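7,8-dihydro-6-hydroxymethylpterin pyrophosphokinase-dihydropteroate synthase (Plasmodium falciparum, PDB 6JWS) probably catalyses two successive steps of folate biosynthesis, pyrophosphorylating 6-hydroxymethyl-7,8-dihydropterin with ATP and then joining the product to 4-aminobenzoate as 7,8-dihydropteroate. Local coordinates at residues L40-K43 against K47-N50; L178-V183 against I209-F214; T389-I394 against L691-V696; Y676-K681 against D698-I703. The protein carries 1 engineered substitution. One frame throughout, in Å; residues are numbered along the deposited sequence.

Contact 1: residues L40-K43 against K47-N50; sequences LVEK and KIIN. With CA (calcium ion), chain L.
The last turn of helix 30-44 runs almost directly into strand 46-57, a tight helix-to-strand connection that leaves Glu-42 CA and Lys-47 CA only 5.4 Å apart. Glu-42 carries the contact, and its two carboxylate oxygens do different work. OE1 binds the calcium ion at 2.5 Å, while OE2 turns to the strand and accepts the backbone N-H of Ile-48 (N to OE2 2.9 Å). That N-H arrives from above the carboxylate plane, 55° out of it, and the bond is moderately straight at 150°. A chi1 of -111°, well away from a staggered value, and a bend at chi2 let the side chain fold across to the strand. Its CG packs against Ile-48 CD1 on the way, and beside it Val-41 CG1 meets Ile-48 CG1 at 4.1 Å, the two side chains crossing at about a right angle. A water donates to Ile-48 O at 2.7 Å and lies near Glu-42 OE2 at a distance too short to be trusted. The Lys-47 side chain sets off away from the helix, and its ammonium does not reach the carboxylate.

Calcium is held by the same residue a second time, through Glu-42 O at 2.2 Å. Two waters, Gly-46 O and Glu-99 OE2 are among the other ligands, so the helix end, the start of the strand and a distant loop share one ion. With one oxygen on metal and the other on a backbone N-H, the carboxylate is fixed in rotation and probably stays ionised, tying the start of the strand to the helix end.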
# COMPACT_ATOMS: atom_id res chain seq x y z
N LEU B 40 8.82 -18.30 38.82
CA LEU B 40 9.12 -18.19 40.24
C LEU B 40 7.98 -17.50 40.98
O LEU B 40 7.67 -17.87 42.12
CB LEU B 40 10.47 -17.50 40.44
CG LEU B 40 11.66 -18.31 39.89
CD1 LEU B 40 12.95 -17.51 39.95
CD2 LEU B 40 11.80 -19.63 40.63
N VAL B 41 7.31 -16.55 40.31
CA VAL B 41 6.12 -15.91 40.87
C VAL B 41 5.00 -16.95 41.03
O VAL B 41 4.35 -17.00 42.08
CB VAL B 41 5.68 -14.69 40.03
CG1 VAL B 41 4.30 -14.17 40.42
CG2 VAL B 41 6.71 -13.56 40.06
N GLU B 42 4.75 -17.77 39.99
CA GLU B 42 3.72 -18.80 40.01
C GLU B 42 4.00 -19.81 41.13
O GLU B 42 3.06 -20.33 41.73
CB GLU B 42 3.77 -19.67 38.75
CG GLU B 42 2.60 -19.53 37.79
CD GLU B 42 1.17 -19.66 38.28
OE1 GLU B 42 0.89 -20.44 39.21
OE2 GLU B 42 0.31 -18.98 37.69
N LYS B 43 5.29 -20.12 41.34
CA LYS B 43 5.75 -21.12 42.29
C LYS B 43 5.61 -20.62 43.73
O LYS B 43 5.02 -21.30 44.56
CB LYS B 43 7.19 -21.52 41.96
CG LYS B 43 7.75 -22.70 42.75
CD LYS B 43 9.14 -23.09 42.26
CE LYS B 43 9.71 -24.32 42.93
NZ LYS B 43 8.76 -25.45 42.91
N LYS B 47 -1.15 -17.41 42.12
CA LYS B 47 -1.55 -17.69 40.76
C LYS B 47 -1.56 -16.43 39.89
O LYS B 47 -2.29 -15.48 40.17
CB LYS B 47 -2.94 -18.34 40.76
CG LYS B 47 -3.38 -18.72 39.36
CD LYS B 47 -4.71 -19.40 39.23
CE LYS B 47 -4.66 -20.20 37.94
NZ LYS B 47 -5.99 -20.26 37.32
N ILE B 48 -0.81 -16.49 38.77
CA ILE B 48 -0.87 -15.45 37.75
C ILE B 48 -2.21 -15.53 37.01
O ILE B 48 -2.51 -16.53 36.37
CB ILE B 48 0.32 -15.56 36.79
CG1 ILE B 48 1.64 -15.38 37.54
CG2 ILE B 48 0.17 -14.55 35.65
CD1 ILE B 48 2.87 -15.72 36.72
N ILE B 49 -2.98 -14.44 37.07
CA ILE B 49 -4.31 -14.41 36.48
C ILE B 49 -4.43 -13.27 35.48
O ILE B 49 -5.52 -13.04 34.97
CB ILE B 49 -5.41 -14.29 37.56
CG1 ILE B 49 -5.15 -13.10 38.49
CG2 ILE B 49 -5.61 -15.59 38.33
CD1 ILE B 49 -6.31 -12.80 39.40
N ASN B 50 -3.33 -12.53 35.23
CA ASN B 50 -3.31 -11.49 34.21
C ASN B 50 -1.86 -11.14 33.85
O ASN B 50 -0.96 -11.30 34.66
CB ASN B 50 -4.21 -10.29 34.55
CG ASN B 50 -4.74 -9.59 33.32
OD1 ASN B 50 -4.19 -9.75 32.21
ND2 ASN B 50 -5.78 -8.81 33.48
CA CA L . 1.00 -21.13 41.62
O HOH W 1 -1.73 -19.15 36.35
O HOH W 2 -1.04 -20.92 42.21
O HOH W 3 1.15 -21.89 43.92

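Contact 2: residues L178-V183 against I209-F214; sequences LSMLVV and IDILFF. With MG (magnesium ion), chain K; ATP (adenosine-5'-triphosphate), chain J.
Met-180 reaches from helix 177-190 with its methyl group, CE, wedged between Ile-211 and the ring of Phe-214. CE comes at the edge of that ring, near its plane, 3.4 Å from Phe-214 CD2. The sulfur makes an oblique Met-aromatic contact, SD lying 5.3 Å from the ring centroid and 73° off the normal. Against Ile-211 the fit is tight: Met-180 CE stands 3.4 Å from Ile-211 CD1, closer than carbons usually pack. The bend at chi3 turns CE toward the strand, whereas CB and CG lie along the same Ile-211 methyl. Leu-181 adds its CB to that methyl at 4.0 Å, and its CD1 reaches the adenine, 3.7 Å from ATP C2.

The same strand reads the base with its backbone: Ile-211 N donates almost straight to ATP N1 (3.1 Å, 176°), and Ile-211 O accepts from ATP N6. Asp-210, pointing away from the helix, binds magnesium through OD1, with Asp-208 as a further protein ligand.

Segments 178-183 and 209-214 run nearly antiparallel, at 159°. Strand 208-214 is an outer strand of the antiparallel kinase sheet, Met-180 also packs on Ala-18 and Leu-20 of neighbouring strand 16-24, and Ile-318 of strand 316-318 touches both Ile-211 and Phe-214.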
# COMPACT_ATOMS: atom_id res chain seq x y z
N LEU B 178 4.61 -6.28 52.54
CA LEU B 178 5.96 -6.33 53.08
C LEU B 178 6.46 -7.77 53.03
O LEU B 178 7.58 -8.00 52.58
CB LEU B 178 6.04 -5.72 54.48
CG LEU B 178 7.46 -5.60 55.05
CD1 LEU B 178 8.44 -5.14 53.98
CD2 LEU B 178 7.50 -4.66 56.24
N SER B 179 5.62 -8.73 53.43
CA SER B 179 6.02 -10.13 53.29
C SER B 179 6.24 -10.45 51.81
O SER B 179 7.21 -11.13 51.45
CB SER B 179 5.05 -11.10 53.92
OG SER B 179 4.44 -10.54 55.08
N MET B 180 5.36 -9.93 50.94
CA MET B 180 5.50 -10.22 49.52
C MET B 180 6.83 -9.69 49.00
O MET B 180 7.54 -10.39 48.27
CB MET B 180 4.35 -9.66 48.68
CG MET B 180 4.55 -9.95 47.20
SD MET B 180 2.99 -10.04 46.32
CE MET B 180 2.63 -8.30 46.17
N LEU B 181 7.18 -8.46 49.39
CA LEU B 181 8.42 -7.87 48.90
C LEU B 181 9.62 -8.71 49.35
O LEU B 181 10.57 -8.90 48.59
CB LEU B 181 8.51 -6.42 49.37
CG LEU B 181 9.75 -5.67 48.88
CD1 LEU B 181 9.83 -5.67 47.36
CD2 LEU B 181 9.74 -4.24 49.41
N VAL B 182 9.55 -9.23 50.59
CA VAL B 182 10.63 -10.07 51.10
C VAL B 182 10.81 -11.27 50.18
O VAL B 182 11.92 -11.53 49.70
CB VAL B 182 10.40 -10.49 52.57
CG1 VAL B 182 11.43 -11.52 53.03
CG2 VAL B 182 10.35 -9.29 53.51
N VAL B 183 9.71 -11.99 49.90
CA VAL B 183 9.77 -13.14 49.01
C VAL B 183 10.24 -12.73 47.61
O VAL B 183 11.00 -13.46 46.98
CB VAL B 183 8.45 -13.93 48.94
CG1 VAL B 183 8.62 -15.20 48.12
CG2 VAL B 183 7.91 -14.28 50.32
N ILE B 209 11.73 -6.59 40.25
CA ILE B 209 10.34 -6.92 40.47
C ILE B 209 9.75 -5.97 41.52
O ILE B 209 10.15 -6.02 42.67
CB ILE B 209 10.19 -8.39 40.90
CG1 ILE B 209 10.90 -9.35 39.93
CG2 ILE B 209 8.73 -8.74 41.11
CD1 ILE B 209 10.91 -10.80 40.39
N ASP B 210 8.76 -5.17 41.10
CA ASP B 210 8.17 -4.12 41.92
C ASP B 210 6.75 -4.53 42.25
O ASP B 210 6.15 -5.27 41.49
CB ASP B 210 8.11 -2.79 41.18
CG ASP B 210 9.49 -2.22 40.93
OD1 ASP B 210 10.35 -2.40 41.81
OD2 ASP B 210 9.70 -1.62 39.85
N ILE B 211 6.23 -4.05 43.39
CA ILE B 211 4.82 -4.25 43.67
C ILE B 211 4.11 -2.96 43.33
O ILE B 211 4.45 -1.93 43.88
CB ILE B 211 4.57 -4.65 45.14
CG1 ILE B 211 5.47 -5.82 45.58
CG2 ILE B 211 3.09 -4.94 45.36
CD1 ILE B 211 5.24 -6.23 47.02
N LEU B 212 3.15 -3.02 42.40
CA LEU B 212 2.49 -1.80 41.98
C LEU B 212 1.24 -1.60 42.83
O LEU B 212 0.94 -0.49 43.24
CB LEU B 212 2.14 -1.90 40.48
CG LEU B 212 3.32 -2.07 39.53
CD1 LEU B 212 2.83 -2.39 38.11
CD2 LEU B 212 4.22 -0.83 39.51
N PHE B 213 0.50 -2.67 43.06
CA PHE B 213 -0.71 -2.56 43.84
C PHE B 213 -0.81 -3.79 44.72
O PHE B 213 -0.26 -4.84 44.40
CB PHE B 213 -1.95 -2.49 42.94
CG PHE B 213 -2.08 -1.24 42.11
CD1 PHE B 213 -2.37 -0.02 42.69
CD2 PHE B 213 -1.93 -1.29 40.72
CE1 PHE B 213 -2.51 1.13 41.91
CE2 PHE B 213 -2.07 -0.15 39.95
CZ PHE B 213 -2.36 1.06 40.54
N PHE B 214 -1.53 -3.64 45.83
CA PHE B 214 -1.82 -4.75 46.72
C PHE B 214 -3.17 -4.46 47.36
O PHE B 214 -3.30 -3.58 48.21
CB PHE B 214 -0.70 -4.93 47.75
CG PHE B 214 -0.71 -6.25 48.48
CD1 PHE B 214 -1.76 -6.60 49.32
CD2 PHE B 214 0.35 -7.13 48.34
CE1 PHE B 214 -1.76 -7.82 49.97
CE2 PHE B 214 0.35 -8.35 49.00
CZ PHE B 214 -0.70 -8.68 49.82
MG MG K . 12.45 -1.49 41.57
PG ATP J . 11.79 1.12 43.15
O1G ATP J . 11.64 1.66 41.74
O2G ATP J . 11.16 2.03 44.20
O3G ATP J . 11.32 -0.31 43.26
PB ATP J . 14.74 1.24 42.60
O1B ATP J . 15.84 1.73 43.48
O2B ATP J . 14.49 1.92 41.29
O3B ATP J . 13.39 1.15 43.46
PA ATP J . 14.92 -1.62 43.20
O1A ATP J . 13.63 -2.33 42.90
O2A ATP J . 16.19 -2.39 43.07
O3A ATP J . 15.01 -0.31 42.29
O5' ATP J . 14.84 -0.97 44.67
C5' ATP J . 13.60 -1.10 45.41
C4' ATP J . 13.67 -0.24 46.65
O4' ATP J . 12.44 0.53 46.78
C3' ATP J . 13.82 -1.00 47.97
O3' ATP J . 14.63 -0.24 48.85
C2' ATP J . 12.36 -1.18 48.41
O2' ATP J . 12.16 -1.27 49.80
C1' ATP J . 11.73 0.13 47.93
N9 ATP J . 10.31 -0.00 47.62
C8 ATP J . 9.31 0.80 48.09
N7 ATP J . 8.12 0.45 47.64
C5 ATP J . 8.38 -0.63 46.80
C6 ATP J . 7.53 -1.42 46.00
N6 ATP J . 6.22 -1.25 45.94
N1 ATP J . 8.10 -2.42 45.28
C2 ATP J . 9.43 -2.59 45.36
N3 ATP J . 10.32 -1.90 46.07
C4 ATP J . 9.72 -0.92 46.78
O HOH W 4 11.86 -0.11 39.85

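Contact 3: residues T389-I394 against L691-V696; sequences TNIVGI and LETKSV. With MG (magnesium ion), chain O.
Ile-391, on the first strand of the synthase TIM barrel, meets Thr-693 and Lys-694 of the last barrel helix, 690-704, in a small, buried apolar strand-to-helix contact. Strand 390-396 lies between strands 428-432 and 684-687, so the helix packs over the place where the barrel closes, first strand against last. Ile-391 points at the helix, and its chi1 of -67° sets CG1 opposite the carbonyl carbon, carrying CD1 out to the helix surface. There CD1 touches Thr-693 CG2 (3.8 Å) and rests on the helix backbone, 3.5 Å from Lys-694 N. The Ile-391 and Thr-693 side chains lie alongside each other, running opposite ways, and Lys-694 contributes its CB at 3.8 Å from Ile-391 CD1.

The polar ends turn elsewhere: Thr-693 OG1 hydrogen-bonds to Asp-689 O, and Lys-694 NZ makes a salt bridge with Asp-698. Away from the strand, Glu-692 OE2 binds magnesium at 2.2 Å together with Asp-689 and Met-648 O, and the residue also packs on Cys-668 of the second subunit. Within the helix, Leu-691 O is gripped twice by Ser-695: its N (3.1 Å) and its OG (2.8 Å) reach that oxygen from opposite faces of the carbonyl plane.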
# COMPACT_ATOMS: atom_id res chain seq x y z
N THR B 389 6.24 -9.16 8.53
CA THR B 389 5.32 -10.18 8.06
C THR B 389 6.09 -11.49 7.89
O THR B 389 6.90 -11.62 6.97
CB THR B 389 4.62 -9.73 6.77
OG1 THR B 389 3.89 -8.54 7.06
CG2 THR B 389 3.67 -10.76 6.20
N ASN B 390 5.85 -12.44 8.80
CA ASN B 390 6.51 -13.73 8.83
C ASN B 390 5.76 -14.74 7.95
O ASN B 390 4.52 -14.75 7.92
CB ASN B 390 6.62 -14.28 10.26
CG ASN B 390 7.53 -13.47 11.15
OD1 ASN B 390 8.74 -13.41 10.92
ND2 ASN B 390 6.97 -12.81 12.15
N ILE B 391 6.51 -15.59 7.24
CA ILE B 391 5.91 -16.62 6.42
C ILE B 391 5.80 -17.91 7.23
O ILE B 391 6.77 -18.37 7.84
CB ILE B 391 6.70 -16.83 5.12
CG1 ILE B 391 6.60 -15.60 4.22
CG2 ILE B 391 6.18 -18.08 4.42
CD1 ILE B 391 7.56 -15.59 3.06
N VAL B 392 4.59 -18.46 7.27
CA VAL B 392 4.37 -19.75 7.89
C VAL B 392 4.10 -20.73 6.76
O VAL B 392 3.12 -20.59 6.04
CB VAL B 392 3.18 -19.72 8.89
CG1 VAL B 392 2.99 -21.08 9.55
CG2 VAL B 392 3.37 -18.64 9.95
N GLY B 393 5.03 -21.67 6.55
CA GLY B 393 4.90 -22.64 5.47
C GLY B 393 4.06 -23.84 5.91
O GLY B 393 4.16 -24.29 7.05
N ILE B 394 3.19 -24.32 5.01
CA ILE B 394 2.16 -25.29 5.35
C ILE B 394 2.66 -26.69 5.00
O ILE B 394 3.07 -26.94 3.87
CB ILE B 394 0.84 -25.00 4.60
CG1 ILE B 394 0.19 -23.68 5.01
CG2 ILE B 394 -0.14 -26.16 4.75
CD1 ILE B 394 -0.85 -23.20 4.01
N LEU B 691 8.36 -19.87 -1.62
CA LEU B 691 9.33 -19.19 -2.46
C LEU B 691 8.67 -17.97 -3.10
O LEU B 691 9.26 -16.90 -3.17
CB LEU B 691 9.87 -20.14 -3.53
CG LEU B 691 10.76 -19.48 -4.59
CD1 LEU B 691 11.85 -20.44 -5.08
CD2 LEU B 691 9.92 -18.93 -5.77
N GLU B 692 7.44 -18.16 -3.59
CA GLU B 692 6.72 -17.10 -4.27
C GLU B 692 6.47 -15.94 -3.29
O GLU B 692 6.72 -14.78 -3.61
CB GLU B 692 5.42 -17.66 -4.83
CG GLU B 692 5.61 -18.75 -5.87
CD GLU B 692 5.64 -20.19 -5.36
OE1 GLU B 692 6.35 -20.47 -4.37
OE2 GLU B 692 4.94 -21.03 -5.96
N THR B 693 5.99 -16.26 -2.08
CA THR B 693 5.61 -15.27 -1.09
C THR B 693 6.85 -14.49 -0.62
O THR B 693 6.81 -13.26 -0.50
CB THR B 693 4.86 -15.95 0.07
OG1 THR B 693 3.75 -16.65 -0.49
CG2 THR B 693 4.38 -14.96 1.12
N LYS B 694 7.94 -15.21 -0.35
CA LYS B 694 9.18 -14.59 0.08
C LYS B 694 9.71 -13.63 -0.99
O LYS B 694 10.31 -12.60 -0.65
CB LYS B 694 10.24 -15.67 0.36
CG LYS B 694 11.52 -15.18 1.03
CD LYS B 694 11.26 -14.54 2.38
CE LYS B 694 12.50 -14.37 3.23
NZ LYS B 694 13.55 -13.59 2.53
N SER B 695 9.53 -13.97 -2.27
CA SER B 695 10.03 -13.13 -3.35
C SER B 695 9.30 -11.80 -3.31
O SER B 695 9.92 -10.74 -3.48
CB SER B 695 9.88 -13.79 -4.69
OG SER B 695 10.59 -15.02 -4.72
N VAL B 696 7.98 -11.87 -3.05
CA VAL B 696 7.13 -10.70 -2.96
C VAL B 696 7.55 -9.85 -1.77
O VAL B 696 7.74 -8.66 -1.89
CB VAL B 696 5.63 -11.06 -2.96
CG1 VAL B 696 4.77 -9.88 -2.50
CG2 VAL B 696 5.17 -11.52 -4.35
MG MG O . 4.32 -23.11 -5.65
O HOH W 5 5.99 -23.61 -7.29
O HOH W 6 5.95 -22.83 -4.24

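Contact 4: residues Y676-K681 against D698-I703; sequences YSYYKK and DVLTKI
A chi1 of 172° swings the Tyr-678 ring out from helix 657-680 toward helix 690-704, where Leu-700, its CG set opposite its own carbonyl carbon, brings CB over one face of that ring. This is a CH-pi contact: Leu-700 CB lies 3.9 Å from the ring centroid and 16° off the normal, displaced toward the CD2-CE2 rim. Leu-700 CD1 follows the ring back to Tyr-678 CB (4.0 Å). Farther out, the phenol oxygen reaches the next residue, Tyr-678 OH lying 3.6 Å from Thr-701 CA, while Thr-701 OG1 stands near CE1. Both hydroxyls find their hydrogen bonds outside the two segments, Tyr-678 OH with Asp-704 and Thr-701 OG1 with Leu-697 O.

Tyr-679 takes the other branch of the leucine: its OH meets Leu-700 CD2 at 3.5 Å, the side chains crossing at about a right angle. A water joins Tyr-679 OH (2.6 Å) to Leu-700 O, to which it donates at 3.0 Å. The two tyrosine rings also touch, Tyr-678 CD2 standing over one face of the Tyr-679 ring and Tyr-679 CE1 at the edge of the Tyr-678 ring.

Helix 657-680 ends here in a Schellman motif at Lys-681. The axes of segments 676-680 and 698-703 come within 10.8 Å at 39°. Tyr-679 also packs on Tyr-676 of the second subunit, and Ile-703 O accepts from Gln-592 of that subunit. These are consecutive outer helices flanking strand 684-687, the alpha-beta-alpha order of a TIM barrel, here at the subunit interface.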
# COMPACT_ATOMS: atom_id res chain seq x y z
N TYR B 676 -0.91 -6.94 0.28
CA TYR B 676 -1.88 -6.30 1.14
C TYR B 676 -1.49 -6.52 2.60
O TYR B 676 -1.44 -5.57 3.38
CB TYR B 676 -3.29 -6.82 0.83
CG TYR B 676 -4.36 -6.18 1.68
CD1 TYR B 676 -4.72 -4.85 1.45
CD2 TYR B 676 -5.01 -6.89 2.69
CE1 TYR B 676 -5.69 -4.24 2.22
CE2 TYR B 676 -6.01 -6.29 3.45
CZ TYR B 676 -6.33 -4.97 3.23
OH TYR B 676 -7.29 -4.35 3.96
N SER B 677 -1.15 -7.76 2.95
CA SER B 677 -0.80 -8.16 4.31
C SER B 677 0.46 -7.44 4.78
O SER B 677 0.54 -7.02 5.93
CB SER B 677 -0.58 -9.65 4.40
OG SER B 677 -1.81 -10.33 4.22
N TYR B 678 1.44 -7.37 3.87
CA TYR B 678 2.68 -6.65 4.11
C TYR B 678 2.39 -5.19 4.46
O TYR B 678 2.93 -4.65 5.43
CB TYR B 678 3.61 -6.74 2.89
CG TYR B 678 4.81 -5.84 3.07
CD1 TYR B 678 5.92 -6.28 3.76
CD2 TYR B 678 4.78 -4.53 2.61
CE1 TYR B 678 7.01 -5.45 3.97
CE2 TYR B 678 5.86 -3.68 2.81
CZ TYR B 678 6.97 -4.15 3.49
OH TYR B 678 8.03 -3.32 3.72
N TYR B 679 1.52 -4.55 3.67
CA TYR B 679 1.22 -3.14 3.93
C TYR B 679 0.36 -2.94 5.16
O TYR B 679 0.42 -1.88 5.77
CB TYR B 679 0.59 -2.44 2.73
CG TYR B 679 1.59 -2.23 1.63
CD1 TYR B 679 2.72 -1.47 1.86
CD2 TYR B 679 1.41 -2.80 0.39
CE1 TYR B 679 3.66 -1.28 0.87
CE2 TYR B 679 2.34 -2.62 -0.62
CZ TYR B 679 3.47 -1.86 -0.38
OH TYR B 679 4.40 -1.68 -1.36
N LYS B 680 -0.45 -3.94 5.50
CA LYS B 680 -1.31 -3.87 6.68
C LYS B 680 -0.55 -4.35 7.92
O LYS B 680 -1.11 -4.31 9.01
CB LYS B 680 -2.60 -4.68 6.47
CG LYS B 680 -3.61 -4.01 5.54
CD LYS B 680 -3.96 -2.60 5.98
CE LYS B 680 -4.95 -1.86 5.12
NZ LYS B 680 -5.67 -0.81 5.92
N LYS B 681 0.68 -4.84 7.72
CA LYS B 681 1.59 -5.22 8.80
C LYS B 681 1.10 -6.46 9.54
O LYS B 681 1.41 -6.63 10.72
CB LYS B 681 1.88 -4.04 9.72
CG LYS B 681 2.45 -2.83 9.00
CD LYS B 681 2.77 -1.66 9.90
CE LYS B 681 3.82 -0.75 9.27
NZ LYS B 681 3.61 0.65 9.72
N ASP B 698 10.30 -9.74 -0.20
CA ASP B 698 11.66 -9.22 -0.33
C ASP B 698 11.68 -7.92 -1.12
O ASP B 698 12.38 -7.00 -0.75
CB ASP B 698 12.61 -10.24 -0.97
CG ASP B 698 13.12 -11.30 0.01
OD1 ASP B 698 12.86 -11.16 1.23
OD2 ASP B 698 13.77 -12.28 -0.46
N VAL B 699 10.89 -7.86 -2.21
CA VAL B 699 10.83 -6.70 -3.08
C VAL B 699 10.08 -5.57 -2.37
O VAL B 699 10.49 -4.42 -2.48
CB VAL B 699 10.15 -7.05 -4.41
CG1 VAL B 699 9.81 -5.82 -5.24
CG2 VAL B 699 10.95 -8.06 -5.21
N LEU B 700 8.97 -5.88 -1.67
CA LEU B 700 8.25 -4.83 -0.98
C LEU B 700 9.12 -4.22 0.13
O LEU B 700 9.14 -3.00 0.30
CB LEU B 700 6.89 -5.32 -0.48
CG LEU B 700 5.92 -5.82 -1.56
CD1 LEU B 700 4.61 -6.31 -0.97
CD2 LEU B 700 5.62 -4.75 -2.60
N THR B 701 9.88 -5.07 0.83
CA THR B 701 10.80 -4.63 1.87
C THR B 701 11.87 -3.70 1.30
O THR B 701 12.23 -2.70 1.93
CB THR B 701 11.40 -5.82 2.65
OG1 THR B 701 10.34 -6.59 3.24
CG2 THR B 701 12.29 -5.36 3.77
N LYS B 702 12.39 -4.04 0.11
CA LYS B 702 13.45 -3.26 -0.52
C LYS B 702 12.91 -1.89 -0.93
O LYS B 702 13.59 -0.89 -0.73
CB LYS B 702 14.05 -3.95 -1.74
CG LYS B 702 15.46 -4.46 -1.52
CD LYS B 702 16.54 -3.43 -1.72
CE LYS B 702 17.92 -4.00 -1.44
NZ LYS B 702 18.96 -2.95 -1.35
N ILE B 703 11.72 -1.86 -1.52
CA ILE B 703 11.14 -0.59 -1.92
C ILE B 703 10.93 0.29 -0.69
O ILE B 703 11.10 1.51 -0.78
CB ILE B 703 9.85 -0.81 -2.74
CG1 ILE B 703 10.15 -1.53 -4.05
CG2 ILE B 703 9.13 0.52 -2.95
CD1 ILE B 703 8.91 -1.92 -4.84
O HOH W 7 6.85 -1.40 -0.65

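Contacts 1 and 2 lie in the kinase half and reach the same antiparallel sheet, their centres 13 Å apart; contacts 3 and 4 lie across the chain's centre in the synthase barrel, 11 Å apart, sharing helix 690-704. Thr-389 of contact 3 also packs on Tyr-678 of contact 4, and both contacts touch the second subunit. Contacts 2 and 3 are buried and meet through apolar groups, with a thioether and an aromatic ring in contact 2; contacts 1 and 4 are only partly buried and bring in polar groups and water. Metal enters differently: in contact 1 the bridging carboxylate itself binds calcium, in contacts 2 and 3 magnesium sits beside the packing, and contact 4 has none.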